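Local coordinates for protein pullulanase (Bacillus acidopullulyticus, PDB 2WAN) that hydrolyses alpha-1,6-glucosidic linkages in pullulan and probably also those at the branch points of starch-type polysaccharides, as expected of a debranching enzyme, at residues I214-D217 and N221-Y224; L355-S360 and W365-S370; V552-T557 and K601-S606; K857-A860 and W865-I868. All blocks are in the same frame, centred on the assembly; numbering follows the deposited sequence. Where two conformers were deposited one is given.

In the fold
Followed from the N terminus, the four contacts come strictly in series: each closes before the next opens, so none nests or crosses. Interaction 1 closes a tight hairpin between strands 208-216 and 223-233 of the X25 domain. Interaction 2 closes another hairpin, 353-359 with 364-370, in the carbohydrate-binding module 48, its centre about 58 Å from that of interaction 1. Interaction 3 spans the longest loop: 43 residues separate 552-557, just after a strand of the catalytic barrel, from helix 597-614. Interaction 4 pinches the connection between strands 852-856 and 868-873 in the C-terminal all-beta domain, its centre about 65 Å from that of interaction 2, across the chain's centre.

Interaction 1: residues I214-D217 and N221-Y224; sequences IALD and NTSY
L216 and Y224 carry the side-chain contact: methyl CD1 of the leucine meets the rim of the phenol ring near its plane, 3.9 Å from CE2, and the two side chains run at a slant to each other. It is thus an edge contact and not a stack. The tyrosine's CG lies anti to its own carbonyl carbon (chi1 -61°), which lays the ring back along the sheet to where the leucine methyl can meet it. I214 shares this face, but its branches lead off from the partner segment; all three residues also touch Y244 of strand 238-245. A215 and S223 project from the other face as a non-hydrogen-bonded pair, with A215 CB and S223 CB 4.3 Å apart. The serine hydroxyl is spoken for by K213, which bonds OG through its NZ.

The backbone supplies the grip. I214 and Y224 form a hydrogen-bonded pair with two reciprocal bonds, the one from I214 N to Y224 O being 2.8 Å long and nearly straight. One step nearer the turn, L216 N reaches T222 O at 2.9 Å. I214 O is doubly used, since S223 CA also approaches it at 3.1 Å in a CA-H...O contact. Beyond these bonds a water takes over: it accepts from T222 N at 2.8 Å and donates to L216 O at 2.7 Å. The short connection between these paired segments marks the closed end of an antiparallel beta hairpin, with the water bridging where direct pairing stops; it lies in the three-stranded sheet of the X25 domain.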
loop_
_atom_site.group_PDB
_atom_site.type_symbol
_atom_site.label_atom_id
_atom_site.label_comp_id
_atom_site.label_asym_id
_atom_site.label_seq_id
_atom_site.Cartn_x
_atom_site.Cartn_y
_atom_site.Cartn_z
ATOM N N ILE A 214 -40.497 1.096 0.022
ATOM C CA ILE A 214 -39.153 1.020 0.581
ATOM C C ILE A 214 -38.455 -0.158 -0.082
ATOM O O ILE A 214 -38.913 -1.308 0.037
ATOM C CB ILE A 214 -39.185 0.841 2.130
ATOM C CG1 ILE A 214 -39.842 2.049 2.826
ATOM C CG2 ILE A 214 -37.793 0.551 2.695
ATOM C CD1 ILE A 214 -39.071 3.358 2.757
ATOM N N ALA A 215 -37.360 0.123 -0.796
ATOM C CA ALA A 215 -36.567 -0.924 -1.437
ATOM C C ALA A 215 -35.324 -1.207 -0.621
ATOM O O ALA A 215 -34.683 -0.282 -0.120
ATOM C CB ALA A 215 -36.190 -0.526 -2.870
ATOM N N LEU A 216 -34.989 -2.486 -0.500
ATOM C CA LEU A 216 -33.838 -2.919 0.292
ATOM C C LEU A 216 -32.615 -3.231 -0.561
ATOM O O LEU A 216 -32.734 -3.682 -1.706
ATOM C CB LEU A 216 -34.192 -4.146 1.143
ATOM C CG LEU A 216 -35.276 -4.024 2.225
ATOM C CD1 LEU A 216 -35.144 -5.179 3.217
ATOM C CD2 LEU A 216 -35.228 -2.693 2.948
ATOM N N ASP A 217 -31.436 -2.982 0.010
ATOM C CA ASP A 217 -30.166 -3.471 -0.553
ATOM C C ASP A 217 -29.879 -3.024 -1.993
ATOM O O ASP A 217 -29.212 -3.741 -2.745
ATOM C CB ASP A 217 -30.076 -4.997 -0.420
ATOM C CG ASP A 217 -30.306 -5.472 1.012
ATOM O OD1 ASP A 217 -29.810 -4.803 1.941
ATOM O OD2 ASP A 217 -30.989 -6.504 1.207
ATOM N N ASN A 221 -35.230 -6.589 -5.672
ATOM C CA ASN A 221 -35.395 -7.960 -5.197
ATOM C C ASN A 221 -36.411 -8.010 -4.058
ATOM O O ASN A 221 -37.327 -8.836 -4.053
ATOM C CB ASN A 221 -34.050 -8.518 -4.729
ATOM C CG ASN A 221 -33.823 -9.949 -5.174
ATOM O OD1 ASN A 221 -34.601 -10.854 -4.854
ATOM N ND2 ASN A 221 -32.738 -10.164 -5.910
ATOM N N THR A 222 -36.246 -7.093 -3.109
ATOM C CA THR A 222 -37.135 -6.987 -1.966
ATOM C C THR A 222 -37.541 -5.536 -1.740
ATOM O O THR A 222 -36.694 -4.671 -1.482
ATOM C CB THR A 222 -36.463 -7.554 -0.703
ATOM O OG1 THR A 222 -36.099 -8.916 -0.940
ATOM C CG2 THR A 222 -37.400 -7.493 0.497
ATOM N N SER A 223 -38.841 -5.273 -1.859
ATOM C CA SER A 223 -39.397 -3.985 -1.483
ATOM C C SER A 223 -40.688 -4.181 -0.694
ATOM O O SER A 223 -41.383 -5.199 -0.853
ATOM C CB SER A 223 -39.640 -3.101 -2.712
ATOM O OG SER A 223 -40.615 -3.657 -3.574
ATOM N N TYR A 224 -40.987 -3.200 0.155
ATOM C CA TYR A 224 -42.162 -3.206 1.032
ATOM C C TYR A 224 -42.956 -1.911 0.898
ATOM O O TYR A 224 -42.385 -0.871 0.539
ATOM C CB TYR A 224 -41.733 -3.395 2.491
ATOM C CG TYR A 224 -41.027 -4.700 2.729
ATOM C CD1 TYR A 224 -41.715 -5.907 2.632
ATOM C CD2 TYR A 224 -39.660 -4.737 3.031
ATOM C CE1 TYR A 224 -41.074 -7.120 2.835
ATOM C CE2 TYR A 224 -39.012 -5.946 3.247
ATOM C CZ TYR A 224 -39.725 -7.133 3.143
ATOM O OH TYR A 224 -39.103 -8.343 3.345
HETATM O O HOH W 1 -33.768 -5.868 -2.869
HETATM O O HOH W 2 -32.883 -7.707 -0.890
#

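Interaction 2: residues L355-S360 and W365-S370; sequences LEMQKS and WKLQVS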
loop_
_atom_site.group_PDB
_atom_site.type_symbol
_atom_site.label_atom_id
_atom_site.label_comp_id
_atom_site.label_asym_id
_atom_site.label_seq_id
_atom_site.Cartn_x
_atom_site.Cartn_y
_atom_site.Cartn_z
ATOM N N LEU A 355 12.527 -12.901 34.314
ATOM C CA LEU A 355 12.110 -11.808 35.199
ATOM C C LEU A 355 10.668 -11.388 34.981
ATOM O O LEU A 355 10.212 -11.275 33.841
ATOM C CB LEU A 355 13.012 -10.587 35.014
ATOM C CG LEU A 355 14.498 -10.773 35.311
ATOM C CD1 LEU A 355 15.305 -9.670 34.661
ATOM C CD2 LEU A 355 14.713 -10.781 36.826
ATOM N N GLU A 356 9.949 -11.139 36.074
ATOM C CA GLU A 356 8.607 -10.592 35.966
ATOM C C GLU A 356 8.666 -9.138 35.471
ATOM O O GLU A 356 9.441 -8.324 35.987
ATOM C CB GLU A 356 7.879 -10.654 37.321
ATOM C CG GLU A 356 7.270 -11.997 37.656
ATOM C CD GLU A 356 6.059 -12.318 36.796
ATOM O OE1 GLU A 356 5.756 -13.514 36.651
ATOM O OE2 GLU A 356 5.416 -11.380 36.272
ATOM N N MET A 357 7.866 -8.812 34.461
ATOM C CA MET A 357 7.697 -7.409 34.077
ATOM C C MET A 357 6.548 -6.789 34.880
ATOM O O MET A 357 5.788 -7.503 35.541
ATOM C CB MET A 357 7.494 -7.260 32.563
ATOM C CG MET A 357 8.679 -7.812 31.769
ATOM S SD MET A 357 8.516 -7.678 29.960
ATOM C CE MET A 357 8.675 -5.899 29.730
ATOM N N GLN A 358 6.447 -5.466 34.818
ATOM C CA GLN A 358 5.496 -4.700 35.618
ATOM C C GLN A 358 4.422 -4.105 34.731
ATOM O O GLN A 358 4.734 -3.456 33.734
ATOM C CB GLN A 358 6.205 -3.559 36.355
ATOM C CG GLN A 358 7.450 -3.947 37.138
ATOM C CD GLN A 358 8.318 -2.743 37.504
ATOM O OE1 GLN A 358 7.820 -1.622 37.686
ATOM N NE2 GLN A 358 9.622 -2.975 37.622
ATOM N N LYS A 359 3.162 -4.322 35.101
ATOM C CA LYS A 359 2.042 -3.621 34.465
ATOM C C LYS A 359 2.262 -2.111 34.528
ATOM O O LYS A 359 2.530 -1.555 35.598
ATOM C CB LYS A 359 0.716 -3.977 35.143
ATOM C CG LYS A 359 -0.067 -5.057 34.443
ATOM C CD LYS A 359 -1.374 -5.404 35.179
ATOM C CE LYS A 359 -2.105 -6.571 34.503
ATOM N NZ LYS A 359 -3.206 -7.136 35.331
ATOM N N SER A 360 2.157 -1.455 33.375
ATOM C CA SER A 360 2.394 -0.021 33.263
ATOM C C SER A 360 1.286 0.667 32.437
ATOM O O SER A 360 0.199 0.115 32.291
ATOM C CB SER A 360 3.787 0.230 32.669
ATOM O OG SER A 360 4.141 1.600 32.734
ATOM N N TRP A 365 3.585 -3.393 29.484
ATOM C CA TRP A 365 4.378 -4.000 30.543
ATOM C C TRP A 365 5.803 -3.504 30.362
ATOM O O TRP A 365 6.301 -3.390 29.234
ATOM C CB TRP A 365 4.325 -5.524 30.450
ATOM C CG TRP A 365 2.967 -6.121 30.759
ATOM C CD1 TRP A 365 1.831 -6.030 30.001
ATOM C CD2 TRP A 365 2.627 -6.924 31.898
ATOM N NE1 TRP A 365 0.795 -6.714 30.609
ATOM C CE2 TRP A 365 1.261 -7.277 31.770
ATOM C CE3 TRP A 365 3.342 -7.372 33.019
ATOM C CZ2 TRP A 365 0.597 -8.071 32.720
ATOM C CZ3 TRP A 365 2.679 -8.159 33.966
ATOM C CH2 TRP A 365 1.321 -8.493 33.812
ATOM N N LYS A 366 6.470 -3.212 31.473
ATOM C CA LYS A 366 7.795 -2.618 31.406
ATOM C C LYS A 366 8.771 -3.271 32.370
ATOM O O LYS A 366 8.371 -3.902 33.358
ATOM C CB LYS A 366 7.727 -1.115 31.674
ATOM C CG LYS A 366 7.425 -0.759 33.140
ATOM C CD LYS A 366 7.496 0.727 33.378
ATOM C CE LYS A 366 7.450 1.040 34.875
ATOM N NZ LYS A 366 7.543 2.507 35.126
ATOM N N LEU A 367 10.057 -3.101 32.087
ATOM C CA LEU A 367 11.098 -3.514 33.034
ATOM C C LEU A 367 12.427 -2.859 32.718
ATOM O O LEU A 367 12.847 -2.814 31.551
ATOM C CB LEU A 367 11.275 -5.036 33.049
ATOM C CG LEU A 367 12.159 -5.598 34.170
ATOM C CD1 LEU A 367 11.498 -5.317 35.537
ATOM C CD2 LEU A 367 12.372 -7.092 33.970
ATOM N N GLN A 368 13.083 -2.345 33.759
ATOM C CA GLN A 368 14.470 -1.912 33.637
ATOM C C GLN A 368 15.371 -2.990 34.232
ATOM O O GLN A 368 15.151 -3.445 35.357
ATOM C CB GLN A 368 14.696 -0.566 34.334
ATOM C CG GLN A 368 16.074 0.031 34.064
ATOM C CD GLN A 368 16.304 1.353 34.770
ATOM O OE1 GLN A 368 17.398 1.620 35.276
ATOM N NE2 GLN A 368 15.273 2.190 34.811
ATOM N N VAL A 369 16.374 -3.393 33.467
ATOM C CA VAL A 369 17.338 -4.400 33.888
ATOM C C VAL A 369 18.710 -3.751 33.995
ATOM O O VAL A 369 19.241 -3.247 33.009
ATOM C CB VAL A 369 17.376 -5.602 32.911
ATOM C CG1 VAL A 369 18.306 -6.699 33.442
ATOM C CG2 VAL A 369 15.965 -6.153 32.677
ATOM N N SER A 370 19.267 -3.750 35.212
ATOM C CA SER A 370 20.576 -3.151 35.444
ATOM C C SER A 370 21.691 -4.011 34.864
ATOM O O SER A 370 21.596 -5.246 34.810
ATOM C CB SER A 370 20.810 -2.914 36.939
ATOM O OG SER A 370 20.707 -4.131 37.648
HETATM O O HOH W 3 4.439 2.537 35.148
#
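S360 OG, lying 3.5 Å from K366 CD, is gripped by two polar partners: a water 2.6 Å away and the guanidinium NH1 of R330. The same water accepts from K366 NZ, so serine and lysine are tied by a bridge at their polar ends as well as by carbon contact. K366 can manage both because its CG stands between backbone N and carbonyl carbon (chi1 72°) and the chain then runs fully extended past the serine. Q358 shares this face, and its backbone makes a reciprocal pair of bonds with K366, Q358 N meeting K366 O at 2.9 Å in the carbonyl plane.

On the other face K359 lies alongside W365, pointing the same way. Its CG sits 3.7 Å from the centroid of the indole's six-membered ring, a CH-pi contact, while its CE also rests near CZ2. At the ring's edge M357 O comes within 3.5 Å of W365 CE3. Without the indole of W365, as with an alanine here, K359 would probably lose the flat surface its methylenes lie on and a gap would open beside M357. M357 folds its CE back to 3.5 Å from W365 O, and farther along L355 CB meets L367 CD2 at 3.7 Å, these two side chains crossing at about a right angle.

The hairpin belongs to the antiparallel sheet of carbohydrate-binding module 48: strand 338-344 borders the first segment, with V339 touching both M357 and W365, and strand 326-332 borders the second.

Interaction 3: residues V552-T557 and K601-S606; sequences VVYNHT and KFVLDS
The phenol ring of Y554 has V603 over one face and S606 at its edge. Methyl CG1 of V603 sits 4.2 Å from the ring centroid in a CH-pi contact, displaced to the CG side of the ring, while CG2 rests near Y554 CB and CD1. At the far end Y554 OH donates to S606 OG at 2.7 Å, the serine oxygen lying near the ring plane. With OG anti to the backbone N (chi1 -172°), S606 holds its hydroxyl out from the helix to meet the phenol. The ring of Y514 also meets that of Y554, their planes at about 20°.

In the catalytic (beta/alpha)8 barrel, Y554 lies in the loop after strand 547-552, and helix 597-614 leads on to the next barrel strand, 618-621, so the contact falls within one beta-alpha-beta crossover.

S606 OG accepts from the tyrosine and is also bonded to N515 OD1, which gives the hydroxyl of this buried serine two polar partners. A phenylalanine in place of Y554 could still cover V603 but would probably leave S606 OG without the phenol proton, though still bonded to N515. Y554 also touches V607 and W610 of the same helix.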
loop_
_atom_site.group_PDB
_atom_site.type_symbol
_atom_site.label_atom_id
_atom_site.label_comp_id
_atom_site.label_asym_id
_atom_site.label_seq_id
_atom_site.Cartn_x
_atom_site.Cartn_y
_atom_site.Cartn_z
ATOM N N VAL A 552 8.400 -1.792 1.175
ATOM C CA VAL A 552 7.990 -2.259 2.519
ATOM C C VAL A 552 6.597 -2.884 2.487
ATOM O O VAL A 552 5.719 -2.443 1.729
ATOM C CB VAL A 552 8.063 -1.108 3.578
ATOM C CG1 VAL A 552 9.541 -0.712 3.853
ATOM C CG2 VAL A 552 7.271 0.116 3.094
ATOM N N VAL A 553 6.406 -3.907 3.315
ATOM C CA VAL A 553 5.234 -4.770 3.256
ATOM C C VAL A 553 4.506 -4.766 4.611
ATOM O O VAL A 553 4.317 -5.823 5.231
ATOM C CB VAL A 553 5.640 -6.214 2.834
ATOM C CG1 VAL A 553 4.421 -7.069 2.440
ATOM C CG2 VAL A 553 6.691 -6.180 1.671
ATOM N N TYR A 554 4.070 -3.577 5.031
ATOM C CA TYR A 554 3.271 -3.407 6.257
ATOM C C TYR A 554 1.848 -3.928 6.134
ATOM O O TYR A 554 1.154 -4.024 7.139
ATOM C CB TYR A 554 3.263 -1.939 6.752
ATOM C CG TYR A 554 4.652 -1.479 7.129
ATOM C CD1 TYR A 554 5.271 -1.962 8.291
ATOM C CD2 TYR A 554 5.372 -0.612 6.304
ATOM C CE1 TYR A 554 6.593 -1.582 8.632
ATOM C CE2 TYR A 554 6.687 -0.215 6.641
ATOM C CZ TYR A 554 7.284 -0.712 7.803
ATOM O OH TYR A 554 8.574 -0.329 8.100
ATOM N N ASN A 555 1.405 -4.279 4.927
ATOM C CA ASN A 555 -0.008 -4.630 4.733
ATOM C C ASN A 555 -0.404 -6.040 5.207
ATOM O O ASN A 555 -1.595 -6.314 5.334
ATOM C CB ASN A 555 -0.418 -4.439 3.263
ATOM C CG ASN A 555 0.246 -5.447 2.343
ATOM O OD1 ASN A 555 -0.136 -6.616 2.325
ATOM N ND2 ASN A 555 1.250 -5.008 1.584
ATOM N N HIS A 556 0.582 -6.923 5.426
ATOM C CA HIS A 556 0.345 -8.295 5.917
ATOM C C HIS A 556 1.640 -8.902 6.479
ATOM O O HIS A 556 2.727 -8.433 6.159
ATOM C CB HIS A 556 -0.198 -9.217 4.799
ATOM C CG HIS A 556 0.832 -9.619 3.784
ATOM N ND1 HIS A 556 1.479 -10.838 3.819
ATOM C CD2 HIS A 556 1.321 -8.965 2.701
ATOM C CE1 HIS A 556 2.325 -10.912 2.802
ATOM N NE2 HIS A 556 2.245 -9.790 2.108
ATOM N N THR A 557 1.523 -9.952 7.289
ATOM C CA THR A 557 2.702 -10.682 7.795
ATOM C C THR A 557 2.776 -12.069 7.175
ATOM O O THR A 557 1.816 -12.525 6.542
ATOM C CB THR A 557 2.719 -10.837 9.325
ATOM O OG1 THR A 557 1.560 -11.581 9.728
ATOM C CG2 THR A 557 2.737 -9.485 10.011
ATOM N N LYS A 601 0.347 2.824 15.027
ATOM C CA LYS A 601 1.559 3.317 15.691
ATOM C C LYS A 601 2.771 2.445 15.384
ATOM O O LYS A 601 3.865 2.979 15.184
ATOM C CB LYS A 601 1.347 3.428 17.208
ATOM C CG LYS A 601 2.626 3.831 17.974
ATOM C CD LYS A 601 2.348 3.954 19.467
ATOM C CE LYS A 601 3.633 4.129 20.293
ATOM N NZ LYS A 601 4.580 5.136 19.702
ATOM N N PHE A 602 2.577 1.122 15.320
ATOM C CA PHE A 602 3.671 0.223 14.994
ATOM C C PHE A 602 4.282 0.580 13.630
ATOM O O PHE A 602 5.506 0.597 13.461
ATOM C CB PHE A 602 3.227 -1.256 14.985
ATOM C CG PHE A 602 4.312 -2.182 14.501
ATOM C CD1 PHE A 602 5.281 -2.636 15.390
ATOM C CD2 PHE A 602 4.425 -2.535 13.139
ATOM C CE1 PHE A 602 6.328 -3.458 14.959
ATOM C CE2 PHE A 602 5.472 -3.353 12.712
ATOM C CZ PHE A 602 6.418 -3.809 13.627
ATOM N N VAL A 603 3.417 0.832 12.654
ATOM C CA VAL A 603 3.885 1.191 11.315
ATOM C C VAL A 603 4.576 2.553 11.337
ATOM O O VAL A 603 5.669 2.711 10.772
ATOM C CB VAL A 603 2.721 1.160 10.282
ATOM C CG1 VAL A 603 3.202 1.647 8.892
ATOM C CG2 VAL A 603 2.169 -0.253 10.183
ATOM N N LEU A 604 3.947 3.541 11.967
ATOM C CA LEU A 604 4.560 4.862 12.043
ATOM C C LEU A 604 5.924 4.819 12.729
ATOM O O LEU A 604 6.880 5.440 12.254
ATOM C CB LEU A 604 3.637 5.847 12.777
ATOM C CG LEU A 604 2.347 6.203 12.028
ATOM C CD1 LEU A 604 1.295 6.774 13.005
ATOM C CD2 LEU A 604 2.646 7.190 10.912
ATOM N N ASP A 605 6.010 4.114 13.856
ATOM C CA ASP A 605 7.294 3.993 14.558
ATOM C C ASP A 605 8.339 3.327 13.647
ATOM O O ASP A 605 9.498 3.749 13.609
ATOM C CB ASP A 605 7.164 3.172 15.835
ATOM C CG ASP A 605 6.420 3.904 16.944
ATOM O OD1 ASP A 605 6.237 5.125 16.867
ATOM O OD2 ASP A 605 6.023 3.232 17.903
ATOM N N SER A 606 7.908 2.306 12.904
ATOM C CA SER A 606 8.836 1.572 12.027
ATOM C C SER A 606 9.418 2.455 10.914
ATOM O O SER A 606 10.630 2.481 10.716
ATOM C CB SER A 606 8.168 0.341 11.421
ATOM O OG SER A 606 9.137 -0.435 10.726
#

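Interaction 4: residues K857-A860 and W865-I868; sequences KNYA and WKNI
Y859 and K866 are brought together by their first torsions: the tyrosine's CG is anti to its carbonyl carbon (chi1 -56°), which swings the ring across to the second segment, and the lysine's CG is anti to its backbone N (chi1 -179°), which carries the extended chain obliquely over the ring, CB and CG near it, before its end leads away. Both residues belong to the connection of a beta hairpin, between strands 852-856 and 868-873 of the C-terminal all-beta domain. The ring lies over the lysine's root: K866 CA is 3.7 Å from the ring centroid in a CH-pi contact, and K866 CB comes within 3.4 Å of Y859 CE1. N858 and Y859 both adopt left-handed backbone conformations, and this bend presents Y859 N to K866 O at 3.0 Å, in the carbonyl plane and on a lone pair. Both residues also touch a crystal neighbour, so their exposed side chains may owe something to the lattice.

Beside the hydrogen bond, N867 presses its OD1 against the backbone of K857, 3.4 Å from CA, while its ND2 is held by Q921 OE1. The indole of W865 leads off from the first segment and stacks on H827. Two waters stitch the loop further. One accepts from A860 N and donates to W865 O; the other accepts from N858 N at 3.0 Å and donates to N867 OD1 at 2.6 Å.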
loop_
_atom_site.group_PDB
_atom_site.type_symbol
_atom_site.label_atom_id
_atom_site.label_comp_id
_atom_site.label_asym_id
_atom_site.label_seq_id
_atom_site.Cartn_x
_atom_site.Cartn_y
_atom_site.Cartn_z
ATOM N N LYS A 857 6.450 24.890 -23.445
ATOM C CA LYS A 857 6.746 26.269 -23.831
ATOM C C LYS A 857 7.227 27.124 -22.675
ATOM O O LYS A 857 7.054 26.759 -21.522
ATOM C CB LYS A 857 5.488 26.934 -24.399
ATOM C CG LYS A 857 4.882 26.184 -25.588
ATOM C CD LYS A 857 3.447 26.677 -25.842
ATOM C CE LYS A 857 2.545 26.294 -24.666
ATOM N NZ LYS A 857 1.276 27.074 -24.571
ATOM N N ASN A 858 7.778 28.286 -23.016
ATOM C CA ASN A 858 7.964 29.379 -22.050
ATOM C C ASN A 858 9.110 29.087 -21.073
ATOM O O ASN A 858 9.005 29.463 -19.920
ATOM C CB ASN A 858 6.675 29.645 -21.206
ATOM C CG ASN A 858 5.402 29.854 -22.042
ATOM O OD1 ASN A 858 5.412 30.604 -23.034
ATOM N ND2 ASN A 858 4.277 29.204 -21.614
ATOM N N TYR A 859 10.172 28.410 -21.519
ATOM C CA TYR A 859 11.254 27.965 -20.601
ATOM C C TYR A 859 10.634 27.269 -19.382
ATOM O O TYR A 859 10.911 27.644 -18.231
ATOM C CB TYR A 859 12.107 29.155 -20.114
ATOM C CG TYR A 859 12.722 29.981 -21.213
ATOM C CD1 TYR A 859 13.830 29.521 -21.900
ATOM C CD2 TYR A 859 12.191 31.239 -21.550
ATOM C CE1 TYR A 859 14.391 30.263 -22.932
ATOM C CE2 TYR A 859 12.752 32.000 -22.581
ATOM C CZ TYR A 859 13.855 31.506 -23.256
ATOM O OH TYR A 859 14.442 32.229 -24.266
ATOM N N ALA A 860 9.799 26.264 -19.630
ATOM C CA ALA A 860 8.936 25.690 -18.599
ATOM C C ALA A 860 9.716 25.254 -17.358
ATOM O O ALA A 860 10.736 24.567 -17.478
ATOM C CB ALA A 860 8.132 24.521 -19.167
ATOM N N TRP A 865 15.936 25.628 -22.287
ATOM C CA TRP A 865 15.394 25.617 -23.659
ATOM C C TRP A 865 14.005 26.273 -23.666
ATOM O O TRP A 865 13.119 25.882 -22.903
ATOM C CB TRP A 865 15.304 24.183 -24.204
ATOM C CG TRP A 865 16.641 23.572 -24.548
ATOM C CD1 TRP A 865 17.839 24.211 -24.702
ATOM C CD2 TRP A 865 16.881 22.182 -24.855
ATOM N NE1 TRP A 865 18.832 23.290 -25.047
ATOM C CE2 TRP A 865 18.262 22.045 -25.145
ATOM C CE3 TRP A 865 16.067 21.041 -24.869
ATOM C CZ2 TRP A 865 18.845 20.811 -25.488
ATOM C CZ3 TRP A 865 16.648 19.806 -25.196
ATOM C CH2 TRP A 865 18.019 19.701 -25.504
ATOM N N LYS A 866 13.816 27.266 -24.546
ATOM C CA LYS A 866 12.555 28.016 -24.602
ATOM C C LYS A 866 11.345 27.120 -24.910
ATOM O O LYS A 866 10.336 27.116 -24.177
ATOM C CB LYS A 866 12.648 29.136 -25.661
ATOM C CG LYS A 866 11.369 29.964 -25.760
ATOM C CD LYS A 866 11.521 31.122 -26.744
ATOM C CE LYS A 866 10.308 32.039 -26.686
ATOM N NZ LYS A 866 10.437 33.177 -27.659
ATOM N N ASN A 867 11.440 26.391 -26.023
ATOM C CA ASN A 867 10.398 25.486 -26.449
ATOM C C ASN A 867 11.017 24.117 -26.697
ATOM O O ASN A 867 12.088 24.027 -27.330
ATOM C CB ASN A 867 9.757 25.997 -27.760
ATOM C CG ASN A 867 9.016 27.308 -27.578
ATOM O OD1 ASN A 867 8.324 27.525 -26.570
ATOM N ND2 ASN A 867 9.155 28.202 -28.558
ATOM N N ILE A 868 10.355 23.078 -26.191
ATOM C CA ILE A 868 10.737 21.701 -26.487
ATOM C C ILE A 868 9.572 20.988 -27.141
ATOM O O ILE A 868 8.440 21.037 -26.652
ATOM C CB ILE A 868 11.145 20.931 -25.209
ATOM C CG1 ILE A 868 12.210 21.722 -24.427
ATOM C CG2 ILE A 868 11.628 19.494 -25.570
ATOM C CD1 ILE A 868 12.628 21.090 -23.109
HETATM O O HOH W 4 7.576 29.791 -25.569
HETATM O O HOH W 5 10.432 24.851 -22.190
#